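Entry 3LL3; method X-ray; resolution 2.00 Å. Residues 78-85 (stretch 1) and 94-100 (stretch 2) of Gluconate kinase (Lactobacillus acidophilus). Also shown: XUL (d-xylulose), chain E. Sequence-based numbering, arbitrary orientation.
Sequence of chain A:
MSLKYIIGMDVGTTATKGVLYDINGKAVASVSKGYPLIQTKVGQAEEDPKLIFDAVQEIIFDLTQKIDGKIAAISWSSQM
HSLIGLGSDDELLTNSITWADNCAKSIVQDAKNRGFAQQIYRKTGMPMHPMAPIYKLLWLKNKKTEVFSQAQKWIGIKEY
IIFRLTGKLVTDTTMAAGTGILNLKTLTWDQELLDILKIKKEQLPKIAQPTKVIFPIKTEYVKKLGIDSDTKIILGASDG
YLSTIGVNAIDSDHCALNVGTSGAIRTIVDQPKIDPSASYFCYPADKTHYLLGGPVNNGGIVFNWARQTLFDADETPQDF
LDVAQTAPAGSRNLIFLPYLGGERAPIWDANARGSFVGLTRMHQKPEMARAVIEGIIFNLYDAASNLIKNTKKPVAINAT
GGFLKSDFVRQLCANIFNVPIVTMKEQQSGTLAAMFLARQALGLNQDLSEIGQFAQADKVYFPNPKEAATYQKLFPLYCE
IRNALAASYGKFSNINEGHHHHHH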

ATOM      1  N   SER A  78       7.098 -20.167  31.192  1.00 28.47           N
ATOM      2  CA  SER A  78       8.161 -20.417  30.222  1.00 28.59           C
ATOM      3  C   SER A  78       7.722 -20.211  28.770  1.00 25.64           C
ATOM      4  O   SER A  78       6.582 -20.511  28.419  1.00 22.08           O
ATOM      5  N   GLN A  79       8.642 -19.712  27.945  1.00 24.28           N
ATOM      6  CA  GLN A  79       8.476 -19.713  26.503  1.00 28.47           C
ATOM      7  C   GLN A  79       8.054 -21.111  26.051  1.00 28.60           C
ATOM      8  O   GLN A  79       8.332 -22.094  26.728  1.00 26.27           O
HETATM    9  N   MSE A  80       7.383 -21.181  24.912  1.00 27.96           N
HETATM   10  CA  MSE A  80       6.858 -22.432  24.382  1.00 28.35           C
HETATM   11  C   MSE A  80       7.634 -22.907  23.166  1.00 26.62           C
HETATM   12  O   MSE A  80       8.377 -22.139  22.568  1.00 26.25           O
ATOM     13  N   HIS A  81       7.468 -24.187  22.838  1.00 25.70           N
ATOM     14  CA  HIS A  81       7.913 -24.744  21.569  1.00 26.47           C
ATOM     15  C   HIS A  81       9.425 -24.971  21.488  1.00 25.96           C
ATOM     16  O   HIS A  81       9.933 -25.334  20.431  1.00 26.14           O
ATOM     17  N   SER A  82      10.146 -24.760  22.582  1.00 23.70           N
ATOM     18  CA  SER A  82      11.591 -24.954  22.546  1.00 25.91           C
ATOM     19  C   SER A  82      11.917 -26.451  22.563  1.00 27.79           C
ATOM     20  O   SER A  82      11.142 -27.260  23.062  1.00 25.50           O
ATOM     21  N   LEU A  83      13.070 -26.803  22.011  1.00 27.30           N
ATOM     22  CA  LEU A  83      13.449 -28.195  21.866  1.00 27.84           C
ATOM     23  C   LEU A  83      14.928 -28.366  22.169  1.00 27.47           C
ATOM     24  O   LEU A  83      15.771 -27.655  21.625  1.00 26.65           O
ATOM     25  N   ILE A  84      15.225 -29.316  23.047  1.00 28.25           N
ATOM     26  CA  ILE A  84      16.590 -29.599  23.474  1.00 28.54           C
ATOM     27  C   ILE A  84      16.791 -31.102  23.528  1.00 30.05           C
ATOM     28  O   ILE A  84      15.948 -31.809  24.092  1.00 28.55           O
ATOM     29  N   GLY A  85      17.912 -31.585  22.989  1.00 30.46           N
ATOM     30  CA  GLY A  85      18.238 -33.005  23.048  1.00 30.47           C
ATOM     31  C   GLY A  85      19.298 -33.356  24.093  1.00 32.51           C
ATOM     32  O   GLY A  85      20.341 -32.707  24.179  1.00 33.55           O
ATOM     33  N   THR A  94      22.300 -30.571  21.928  1.00 32.29           N
ATOM     34  CA  THR A  94      21.916 -29.428  21.107  1.00 33.76           C
ATOM     35  C   THR A  94      21.758 -28.220  22.021  1.00 32.51           C
ATOM     36  O   THR A  94      21.696 -28.359  23.241  1.00 32.97           O
ATOM     37  N   ASN A  95      21.690 -27.037  21.432  1.00 34.94           N
ATOM     38  CA  ASN A  95      21.217 -25.864  22.164  1.00 34.28           C
ATOM     39  C   ASN A  95      19.699 -25.915  22.284  1.00 33.45           C
ATOM     40  O   ASN A  95      19.057 -26.857  21.815  1.00 31.97           O
ATOM     41  N   SER A  96      19.116 -24.893  22.898  1.00 33.90           N
ATOM     42  CA  SER A  96      17.672 -24.788  22.926  1.00 32.24           C
ATOM     43  C   SER A  96      17.231 -24.175  21.612  1.00 32.77           C
ATOM     44  O   SER A  96      17.528 -23.014  21.332  1.00 36.81           O
ATOM     45  N   ILE A  97      16.540 -24.960  20.797  1.00 31.24           N
ATOM     46  CA  ILE A  97      16.041 -24.481  19.515  1.00 29.99           C
ATOM     47  C   ILE A  97      14.701 -23.800  19.754  1.00 30.98           C
ATOM     48  O   ILE A  97      13.698 -24.472  19.988  1.00 30.26           O
ATOM     49  N   THR A  98      14.682 -22.468  19.723  1.00 30.88           N
ATOM     50  CA  THR A  98      13.483 -21.720  20.126  1.00 30.39           C
ATOM     51  C   THR A  98      12.357 -21.748  19.111  1.00 29.38           C
ATOM     52  O   THR A  98      12.542 -22.146  17.966  1.00 28.42           O
ATOM     53  N   TRP A  99      11.186 -21.282  19.535  1.00 29.79           N
ATOM     54  CA  TRP A  99      10.034 -21.252  18.657  1.00 29.65           C
ATOM     55  C   TRP A  99      10.370 -20.517  17.357  1.00 31.43           C
ATOM     56  O   TRP A  99       9.822 -20.846  16.321  1.00 29.54           O
ATOM     57  N   ALA A 100      11.280 -19.543  17.412  1.00 30.94           N
ATOM     58  CA  ALA A 100      11.549 -18.672  16.253  1.00 32.54           C
ATOM     59  C   ALA A 100      12.492 -19.259  15.196  1.00 31.97           C
ATOM     60  O   ALA A 100      12.703 -18.661  14.142  1.00 35.87           O
TER

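Three residues have the most surface covered, Trp99 at one end, Thr94 at the other and Leu83 between them, and each works by a different rule. The two stretches run roughly antiparallel, and at the center the backbone does the pairing: Ile97 N donates to Leu83 O at 2.9 Å, nearly straight, while Leu83 N reaches Ile97 O at 3.1 Å with a more bent geometry. Leu83 (chi1 t, chi2 p) and Ile97 (chi1 m, chi2 t) both send CB sideways at this single bridge. Ile97 O also receives a CA-H...O contact from Ser82 CA at 3.3 Å.

Beside the bridge, Ile84 (m, t) packs its CG1 3.8 Å from Ser96 CB, and Ser96, chi1 t, sets OG 3.6 Å from Ser82 CB.

Thr94 points toward stretch 1 in the p rotamer, and its hydroxyl stands in for a backbone acceptor: Gly85 N donates to Thr94 OG1 at 3.0 Å and almost linearly. The same OG1 donates to Asn95 O at 2.8 Å, so one small side chain ties the neighboring strand to its own backbone. Asn95 itself points away.

At the sugar end, Trp99 (chi1 p, chi2 -89°) starts sideways and leads its indole away. Trp99 CB makes the closest approaches, 3.7 Å from His81 CB and 3.6 Å from Met80 O, and the indole also lies near that carbonyl. Water 1 fills the gap, donating to Met80 O at 2.9 Å and accepting from Trp99 N at 2.8 Å. The pair also frames d-xylulose: His81, pointing toward stretch 2 with chi1 m, donates from NE2 to XUL O2 at 2.9 Å, and XUL O4 lies over one face of the indole, 3.7 Å from Trp99 NE1 but not hydrogen-bonded to it. Met80 N adds a hydrogen bond to XUL O5 at 3.0 Å, while its selenomethionine side chain leads away from stretch 2.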

ATOM      1  CB  SER A  78       8.694 -21.846  30.407  1.00 26.89           C
ATOM      2  OG  SER A  78       9.630 -22.183  29.398  1.00 26.71           O
ATOM      3  CB  GLN A  79       9.802 -19.369  25.829  1.00 29.40           C
ATOM      4  CG  GLN A  79      10.866 -20.421  26.073  1.00 28.50           C
ATOM      5  CD  GLN A  79      12.248 -19.996  25.609  1.00 31.65           C
ATOM      6  OE1 GLN A  79      13.016 -19.384  26.357  1.00 30.42           O
ATOM      7  NE2 GLN A  79      12.588 -20.360  24.383  1.00 29.18           N
HETATM    8  CB  MSE A  80       5.399 -22.263  23.991  1.00 27.64           C
HETATM    9  CG  MSE A  80       4.514 -21.856  25.138  1.00 31.99           C
HETATM   10 SE   MSE A  80       2.622 -21.792  24.619  1.00 45.09          SE
HETATM   11  CE  MSE A  80       2.278 -23.747  24.616  1.00 27.93           C
ATOM     12  CB  HIS A  81       7.466 -23.857  20.390  1.00 26.42           C
ATOM     13  CG  HIS A  81       6.039 -23.400  20.467  1.00 29.10           C
ATOM     14  ND1 HIS A  81       4.976 -24.271  20.603  1.00 27.74           N
ATOM     15  CD2 HIS A  81       5.497 -22.160  20.404  1.00 30.47           C
ATOM     16  CE1 HIS A  81       3.847 -23.585  20.646  1.00 29.44           C
ATOM     17  NE2 HIS A  81       4.134 -22.302  20.522  1.00 31.43           N
ATOM     18  CB  SER A  82      12.298 -24.244  23.704  1.00 25.74           C
ATOM     19  OG  SER A  82      12.112 -24.930  24.942  1.00 27.95           O
ATOM     20  CB  LEU A  83      13.147 -28.674  20.447  1.00 26.67           C
ATOM     21  CG  LEU A  83      13.504 -30.137  20.183  1.00 29.38           C
ATOM     22  CD1 LEU A  83      12.746 -31.022  21.170  1.00 27.42           C
ATOM     23  CD2 LEU A  83      13.186 -30.521  18.743  1.00 27.79           C
ATOM     24  CB  ILE A  84      16.825 -29.119  24.912  1.00 30.02           C
ATOM     25  CG1 ILE A  84      16.600 -27.611  25.039  1.00 27.52           C
ATOM     26  CG2 ILE A  84      18.216 -29.540  25.406  1.00 27.03           C
ATOM     27  CD1 ILE A  84      16.580 -27.141  26.477  1.00 28.95           C
ATOM     28  CB  THR A  94      20.530 -29.628  20.450  1.00 33.79           C
ATOM     29  OG1 THR A  94      19.531 -29.634  21.470  1.00 32.03           O
ATOM     30  CG2 THR A  94      20.438 -30.940  19.680  1.00 32.93           C
ATOM     31  CB  ASN A  95      21.619 -24.580  21.442  1.00 34.39           C
ATOM     32  CG  ASN A  95      23.093 -24.270  21.583  1.00 35.98           C
ATOM     33  OD1 ASN A  95      23.665 -24.401  22.659  1.00 38.24           O
ATOM     34  ND2 ASN A  95      23.711 -23.842  20.491  1.00 41.23           N
ATOM     35  CB  SER A  96      17.211 -23.931  24.102  1.00 32.98           C
ATOM     36  OG  SER A  96      15.800 -23.814  24.110  1.00 32.54           O
ATOM     37  CB  ILE A  97      15.869 -25.647  18.527  1.00 30.47           C
ATOM     38  CG1 ILE A  97      17.166 -26.450  18.425  1.00 28.68           C
ATOM     39  CG2 ILE A  97      15.451 -25.141  17.152  1.00 29.07           C
ATOM     40  CD1 ILE A  97      17.100 -27.544  17.417  1.00 34.56           C
ATOM     41  CB  THR A  98      13.797 -20.244  20.414  1.00 29.61           C
ATOM     42  OG1 THR A  98      14.023 -19.551  19.179  1.00 28.52           O
ATOM     43  CG2 THR A  98      15.023 -20.137  21.321  1.00 31.58           C
ATOM     44  CB  TRP A  99       8.840 -20.584  19.342  1.00 29.97           C
ATOM     45  CG  TRP A  99       9.044 -19.124  19.514  1.00 32.89           C
ATOM     46  CD1 TRP A  99       9.636 -18.497  20.575  1.00 33.47           C
ATOM     47  CD2 TRP A  99       8.691 -18.099  18.584  1.00 32.81           C
ATOM     48  NE1 TRP A  99       9.664 -17.142  20.361  1.00 32.82           N
ATOM     49  CE2 TRP A  99       9.089 -16.871  19.148  1.00 31.50           C
ATOM     50  CE3 TRP A  99       8.066 -18.100  17.334  1.00 31.73           C
ATOM     51  CZ2 TRP A  99       8.885 -15.648  18.501  1.00 32.08           C
ATOM     52  CZ3 TRP A  99       7.866 -16.895  16.697  1.00 34.40           C
ATOM     53  CH2 TRP A  99       8.271 -15.682  17.282  1.00 32.45           C
ATOM     54  CB  ALA A 100      12.056 -17.282  16.718  1.00 30.95           C
TER
HETATM   55  C1  XUL E7778       2.229 -19.040  22.247  1.00 44.45           C
HETATM   56  C2  XUL E7778       3.022 -19.284  20.952  1.00 45.19           C
HETATM   57  C3  XUL E7778       4.411 -18.617  20.746  1.00 44.11           C
HETATM   58  C4  XUL E7778       5.056 -18.011  22.008  1.00 43.41           C
HETATM   59  C5  XUL E7778       5.565 -19.062  23.012  1.00 40.47           C
HETATM   60  O1  XUL E7778       1.046 -18.333  21.957  1.00 47.29           O
HETATM   61  O2  XUL E7778       2.532 -19.960  20.078  1.00 41.71           O
HETATM   62  O3  XUL E7778       4.288 -17.566  19.821  1.00 41.02           O
HETATM   63  O4  XUL E7778       6.145 -17.223  21.585  1.00 46.77           O
HETATM   64  O5  XUL E7778       6.577 -18.534  23.835  1.00 35.38           O
HETATM   65  O   HOH W   1      11.080 -21.129  22.302  1.00 29.52           O